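Local coordinates for probable branched-chain-amino-acid aminotransferase (Thermotoga maritima MSB8, PDB 3CSW), which probably catalyses the reversible, pyridoxal-phosphate-dependent transfer of the amino group of leucine, isoleucine or valine to 2-oxoglutarate, at the interface of chains A and B. Sequence-based numbering; all coordinates share one arbitrary frame. Chains: chain A/B, Putative branched-chain-amino-acid aminotransferase.

Contact 1: the interface of chains A and B. Residues chain A 29, 37, 41, 101, 103, 110; chain B 34, 38.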
# COMPACT_ATOMS: atom_id res chain seq x y z
N LEU A 29 -42.62 2.53 -4.40
CA LEU A 29 -41.93 2.87 -3.17
C LEU A 29 -41.89 4.38 -2.97
O LEU A 29 -42.05 5.15 -3.91
CB LEU A 29 -40.53 2.25 -3.15
CG LEU A 29 -39.46 2.66 -4.17
CD1 LEU A 29 -38.17 1.96 -3.79
CD2 LEU A 29 -39.85 2.32 -5.59
N SER A 37 -31.73 4.68 -1.46
CA SER A 37 -31.29 3.35 -1.87
C SER A 37 -30.19 3.39 -2.93
O SER A 37 -29.56 2.37 -3.18
CB SER A 37 -32.50 2.52 -2.36
OG SER A 37 -32.97 2.96 -3.64
N ALA A 41 -28.07 -1.02 -0.86
CA ALA A 41 -28.79 -1.85 0.10
C ALA A 41 -27.89 -3.00 0.53
O ALA A 41 -27.13 -3.53 -0.28
CB ALA A 41 -30.06 -2.42 -0.53
N TYR A 101 -32.88 -7.92 0.27
CA TYR A 101 -32.31 -6.59 0.38
C TYR A 101 -32.80 -5.90 1.62
O TYR A 101 -34.00 -5.89 1.89
CB TYR A 101 -32.70 -5.75 -0.82
CG TYR A 101 -32.24 -6.26 -2.17
CD1 TYR A 101 -30.95 -6.04 -2.62
CD2 TYR A 101 -33.12 -6.92 -3.02
CE1 TYR A 101 -30.54 -6.49 -3.88
CE2 TYR A 101 -32.72 -7.38 -4.27
CZ TYR A 101 -31.44 -7.15 -4.69
OH TYR A 101 -31.07 -7.60 -5.93
N PHE A 103 -32.91 -2.18 3.41
CA PHE A 103 -32.79 -0.79 2.99
C PHE A 103 -32.41 0.18 4.09
O PHE A 103 -32.86 0.03 5.24
CB PHE A 103 -34.05 -0.31 2.25
CG PHE A 103 -34.21 -0.94 0.91
CD1 PHE A 103 -33.41 -0.55 -0.15
CD2 PHE A 103 -35.10 -1.98 0.71
CE1 PHE A 103 -33.52 -1.17 -1.38
CE2 PHE A 103 -35.22 -2.59 -0.51
CZ PHE A 103 -34.42 -2.19 -1.56
N LEU A 110 -36.82 -6.46 1.26
CA LEU A 110 -37.39 -6.90 -0.01
C LEU A 110 -36.82 -8.26 -0.37
O LEU A 110 -35.61 -8.43 -0.40
CB LEU A 110 -37.05 -5.92 -1.14
CG LEU A 110 -37.34 -6.31 -2.60
CD1 LEU A 110 -38.83 -6.35 -2.85
CD2 LEU A 110 -36.66 -5.32 -3.53
N PHE B 34 -35.23 -0.76 -10.90
CA PHE B 34 -35.02 -0.48 -9.48
C PHE B 34 -33.86 -1.30 -8.92
O PHE B 34 -32.97 -0.78 -8.25
CB PHE B 34 -36.29 -0.73 -8.66
CG PHE B 34 -36.08 -0.66 -7.17
CD1 PHE B 34 -35.76 0.54 -6.56
CD2 PHE B 34 -36.16 -1.81 -6.39
CE1 PHE B 34 -35.55 0.61 -5.18
CE2 PHE B 34 -35.96 -1.74 -5.01
CZ PHE B 34 -35.65 -0.52 -4.41
N LEU B 38 -29.85 0.00 -7.60
CA LEU B 38 -29.18 -0.28 -6.32
C LEU B 38 -27.65 -0.39 -6.43
O LEU B 38 -26.96 -0.31 -5.42
CB LEU B 38 -29.75 -1.55 -5.68
CG LEU B 38 -31.23 -1.53 -5.31
CD1 LEU B 38 -31.69 -2.87 -4.65
CD2 LEU B 38 -31.52 -0.32 -4.43
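The backbone carbonyl O of A:Ser37 meets a branch of B:Leu38, whose CD2 lies 3.6 Å from it in van der Waals contact; CB and OG of the serine touch the same methyl. CD2 also reaches the rim of the A:Phe103 ring, in its plane and 3.7 Å from CE1. CD1 instead sits over a face of A:Tyr101, 3.8 Å above the ring plane and displaced toward the CD1–CE1 side. Chi1 of -62° turns CG away from the leucine's own carbonyl carbon and carries both methyls in among the serine, a ring edge and a ring face. One helical turn earlier, B:Phe34 lies beside it. Its CZ meets CZ of A:Phe103 at 3.5 Å, rim against rim, the two side chains arriving from opposite directions with their ring planes tilted about 40°. A:Leu29, with chi1 of 64° placing CG between the backbone N and the carbonyl carbon, presses CD1 over the rim of B:Phe34, 3.3 Å from CE1. Further round the ring, CD2 of A:Leu110 lies in plane at the edge, 3.9 Å from CE2. Contacts at CE1, CZ and CE2 probably restrict how far B:Phe34 can swing. In this apolar patch of the two-fold interface, helix 31-37 of chain B and the residue following it pack against strands 26-30, 96-102 and 109-115 of chain A, A:Phe103 just past strand 96-102, and the end of chain A's own helix 31-37.

Contact 2: the interface of chains A and B. Residues chain A 131-134, 170; chain B 138-139.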
# COMPACT_ATOMS: atom_id res chain seq x y z
N ASN A 131 -9.15 -6.57 -13.52
CA ASN A 131 -8.41 -5.29 -13.47
C ASN A 131 -8.77 -4.45 -12.26
O ASN A 131 -8.26 -3.35 -12.14
CB ASN A 131 -8.71 -4.38 -14.66
CG ASN A 131 -8.29 -4.96 -15.96
OD1 ASN A 131 -7.25 -5.64 -16.06
ND2 ASN A 131 -9.08 -4.69 -17.00
N VAL A 132 -9.66 -4.96 -11.42
CA VAL A 132 -10.09 -4.32 -10.22
C VAL A 132 -9.52 -5.09 -9.02
O VAL A 132 -9.70 -6.31 -8.92
CB VAL A 132 -11.64 -4.31 -10.16
CG1 VAL A 132 -12.11 -3.64 -8.90
CG2 VAL A 132 -12.21 -3.62 -11.41
N ARG A 133 -8.80 -4.38 -8.15
CA ARG A 133 -8.30 -4.95 -6.90
C ARG A 133 -9.36 -4.81 -5.83
O ARG A 133 -10.10 -3.85 -5.80
CB ARG A 133 -7.01 -4.30 -6.42
CG ARG A 133 -5.83 -4.40 -7.34
CD ARG A 133 -5.41 -5.84 -7.56
NE ARG A 133 -4.30 -5.89 -8.51
CZ ARG A 133 -3.01 -5.96 -8.21
NH1 ARG A 133 -2.57 -6.05 -6.95
NH2 ARG A 133 -2.12 -5.94 -9.20
N ARG A 134 -9.43 -5.81 -4.97
CA ARG A 134 -10.35 -5.82 -3.83
C ARG A 134 -10.04 -4.64 -2.91
O ARG A 134 -8.88 -4.37 -2.62
CB ARG A 134 -10.20 -7.13 -3.07
CG ARG A 134 -11.30 -7.44 -2.07
CD ARG A 134 -12.52 -7.96 -2.80
NE ARG A 134 -13.44 -8.66 -1.91
CZ ARG A 134 -14.63 -8.22 -1.50
NH1 ARG A 134 -15.11 -7.05 -1.86
NH2 ARG A 134 -15.37 -9.00 -0.72
N LEU A 170 -4.53 -5.70 -2.92
CA LEU A 170 -3.56 -4.71 -3.34
C LEU A 170 -2.15 -5.25 -3.48
O LEU A 170 -1.38 -4.67 -4.21
CB LEU A 170 -3.50 -3.51 -2.38
CG LEU A 170 -4.63 -2.48 -2.38
CD1 LEU A 170 -4.22 -1.31 -1.44
CD2 LEU A 170 -4.98 -2.01 -3.80
N LEU B 138 -6.27 1.52 -7.58
CA LEU B 138 -6.28 0.15 -8.09
C LEU B 138 -7.65 -0.54 -7.92
O LEU B 138 -7.91 -1.55 -8.57
CB LEU B 138 -5.11 -0.67 -7.49
CG LEU B 138 -3.68 -0.46 -8.05
CD1 LEU B 138 -2.55 -1.13 -7.21
CD2 LEU B 138 -3.58 -0.98 -9.48
N SER B 139 -8.55 0.05 -7.13
CA SER B 139 -9.87 -0.52 -6.84
C SER B 139 -11.02 0.26 -7.48
O SER B 139 -12.01 -0.33 -7.89
CB SER B 139 -10.13 -0.57 -5.32
OG SER B 139 -9.27 -1.43 -4.65
O HOH W 1 -6.38 -2.37 -10.78
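A:Arg133 lays the start of its side chain along B:Leu138 at the two-fold interface between subunits, in the segment that leads toward the expected cofactor-binding lysine of this class-IV (fold-type IV) aminotransferase. Its CB lies 3.6 Å from the carbonyl O of B:Leu138. CG, next along, packs 3.8 Å from CB of the leucine. There the chain bends (chi2 -63°), and CD turns away from the leucine's CB. The two side chains nevertheless run side by side in the same direction, the guanidinium NH1 still 4.9 Å from CD1 of B:Leu138 and so not in contact with it. A:Leu170 also touches CB of the leucine, crossing at a slant with its CD2 3.9 Å away. At the start of the arginine the backbones join. The amide N of A:Arg133 donates to the O of B:Leu138 at 3.0 Å. The hydroxyl OG of B:Ser139 donates back to the O of A:Arg133 at 2.8 Å, coming from well above that carbonyl's plane. Both polar backbone groups of A:Arg133 are thus used by successive residues of chain B. The O of B:Leu138 takes part in a second link, through water 1, 2.8 Å away, which also meets the backbone O of A:Asn131. CG1 of A:Val132 adds a contact at 3.5 Å to the carbonyl O of B:Ser139.

Contact 3: the interface of chains A and B. Residues chain A 37-38, 40-41, 147-148; chain B 38-40.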
# COMPACT_ATOMS: atom_id res chain seq x y z
N SER A 37 -31.73 4.68 -1.46
CA SER A 37 -31.29 3.35 -1.87
C SER A 37 -30.19 3.39 -2.93
O SER A 37 -29.56 2.37 -3.18
CB SER A 37 -32.50 2.52 -2.36
OG SER A 37 -32.97 2.96 -3.64
N LEU A 38 -29.99 4.54 -3.56
CA LEU A 38 -28.91 4.74 -4.53
C LEU A 38 -27.55 4.68 -3.85
O LEU A 38 -26.55 4.43 -4.50
CB LEU A 38 -29.08 6.08 -5.28
CG LEU A 38 -30.36 6.26 -6.11
CD1 LEU A 38 -30.34 7.61 -6.85
CD2 LEU A 38 -30.57 5.12 -7.09
N GLY A 40 -26.96 2.31 -1.77
CA GLY A 40 -26.78 0.89 -1.62
C GLY A 40 -27.73 0.24 -0.61
O GLY A 40 -28.14 0.86 0.35
N ALA A 41 -28.07 -1.02 -0.86
CA ALA A 41 -28.79 -1.85 0.10
C ALA A 41 -27.89 -3.00 0.53
O ALA A 41 -27.13 -3.53 -0.28
CB ALA A 41 -30.06 -2.42 -0.53
N THR A 147 -24.89 -3.40 -2.18
CA THR A 147 -25.14 -3.48 -3.63
C THR A 147 -24.27 -2.53 -4.49
O THR A 147 -24.01 -2.81 -5.67
CB THR A 147 -26.63 -3.20 -3.96
OG1 THR A 147 -27.03 -1.96 -3.35
CG2 THR A 147 -27.54 -4.37 -3.50
N GLY A 148 -23.84 -1.43 -3.90
CA GLY A 148 -23.06 -0.44 -4.63
C GLY A 148 -21.56 -0.44 -4.45
O GLY A 148 -20.91 0.42 -5.02
N LEU B 38 -29.85 0.00 -7.60
CA LEU B 38 -29.18 -0.28 -6.32
C LEU B 38 -27.65 -0.39 -6.43
O LEU B 38 -26.96 -0.31 -5.42
CB LEU B 38 -29.75 -1.55 -5.68
CG LEU B 38 -31.23 -1.53 -5.31
CD1 LEU B 38 -31.69 -2.87 -4.65
CD2 LEU B 38 -31.52 -0.32 -4.43
N GLN B 39 -27.15 -0.58 -7.64
CA GLN B 39 -25.72 -0.60 -7.92
C GLN B 39 -25.12 0.79 -8.02
O GLN B 39 -23.92 0.91 -8.14
CB GLN B 39 -25.44 -1.36 -9.22
CG GLN B 39 -25.66 -2.85 -9.06
CD GLN B 39 -25.22 -3.63 -10.28
OE1 GLN B 39 -25.83 -3.51 -11.35
NE2 GLN B 39 -24.15 -4.42 -10.14
N GLY B 40 -25.95 1.83 -8.04
CA GLY B 40 -25.46 3.21 -8.04
C GLY B 40 -25.78 4.01 -9.27
O GLY B 40 -26.04 3.47 -10.34
O HOH W 2 -22.10 2.48 -6.51
O HOH W 3 -25.36 1.91 -4.65
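CB of A:Thr147 packs against CB of B:Leu38 at 3.9 Å, the side chains meeting at an oblique angle, while the threonine CG2 grazes the same leucine carbon. In this class-IV pyridoxal-phosphate aminotransferase, A:Thr147 lies two residues beyond the expected cofactor-binding lysine, so the contact borders the active-site segment. Beside the apolar centre, CA of B:Gln39 lies against the carbonyl O of A:Thr147 at 3.6 Å. CA of B:Gly40 likewise approaches the O of A:Leu38, backbone against backbone without an intervening side chain. Toward the rim, the hydroxyl OG1 of A:Thr147 donates to the O of B:Leu38 at 2.7 Å, approaching from above the carbonyl plane, 46° out of it. The same OG1 accepts the backbone N of A:Ala41 at 2.9 Å, in a bond 168° at the hydrogen. A chi1 of 52° sets OG1 between the threonine's backbone N and carbonyl carbon, where it can both donate across the interface and accept from its own chain. A valine in place of A:Thr147 has no hydroxyl, so the N of A:Ala41 would probably lose its acceptor and the O of B:Leu38 its direct donor from chain A, keeping the water. Water 3 joins the carbonyl oxygens of A:Leu38 and B:Leu38, 2.8 Å from each O. Water 2 similarly bridges the O of A:Gly148 and, at 2.9 Å, the O of B:Gln39.

Contact 1 and contact 3 adjoin, their C-alpha centres about 7 Å apart, and share A:Ser37, A:Ala41 and B:Leu38: the leucine's methyl branches serve contact 1, its CB and backbone carbonyl contact 3. Contact 2 lies farther along the same two-fold interface, its centre about 20 Å from contact 3 and 26 Å from contact 1. Residues 131-134 of chain A and 138-139 of chain B in contact 2, with 147-148 of chain A in contact 3, lie on either side of the expected cofactor lysine in sequence, so pairing may help to fix the active-site segment. Each contact recurs with the chains exchanged, consistent with the family's typical dimer; the deposited assembly holds four copies.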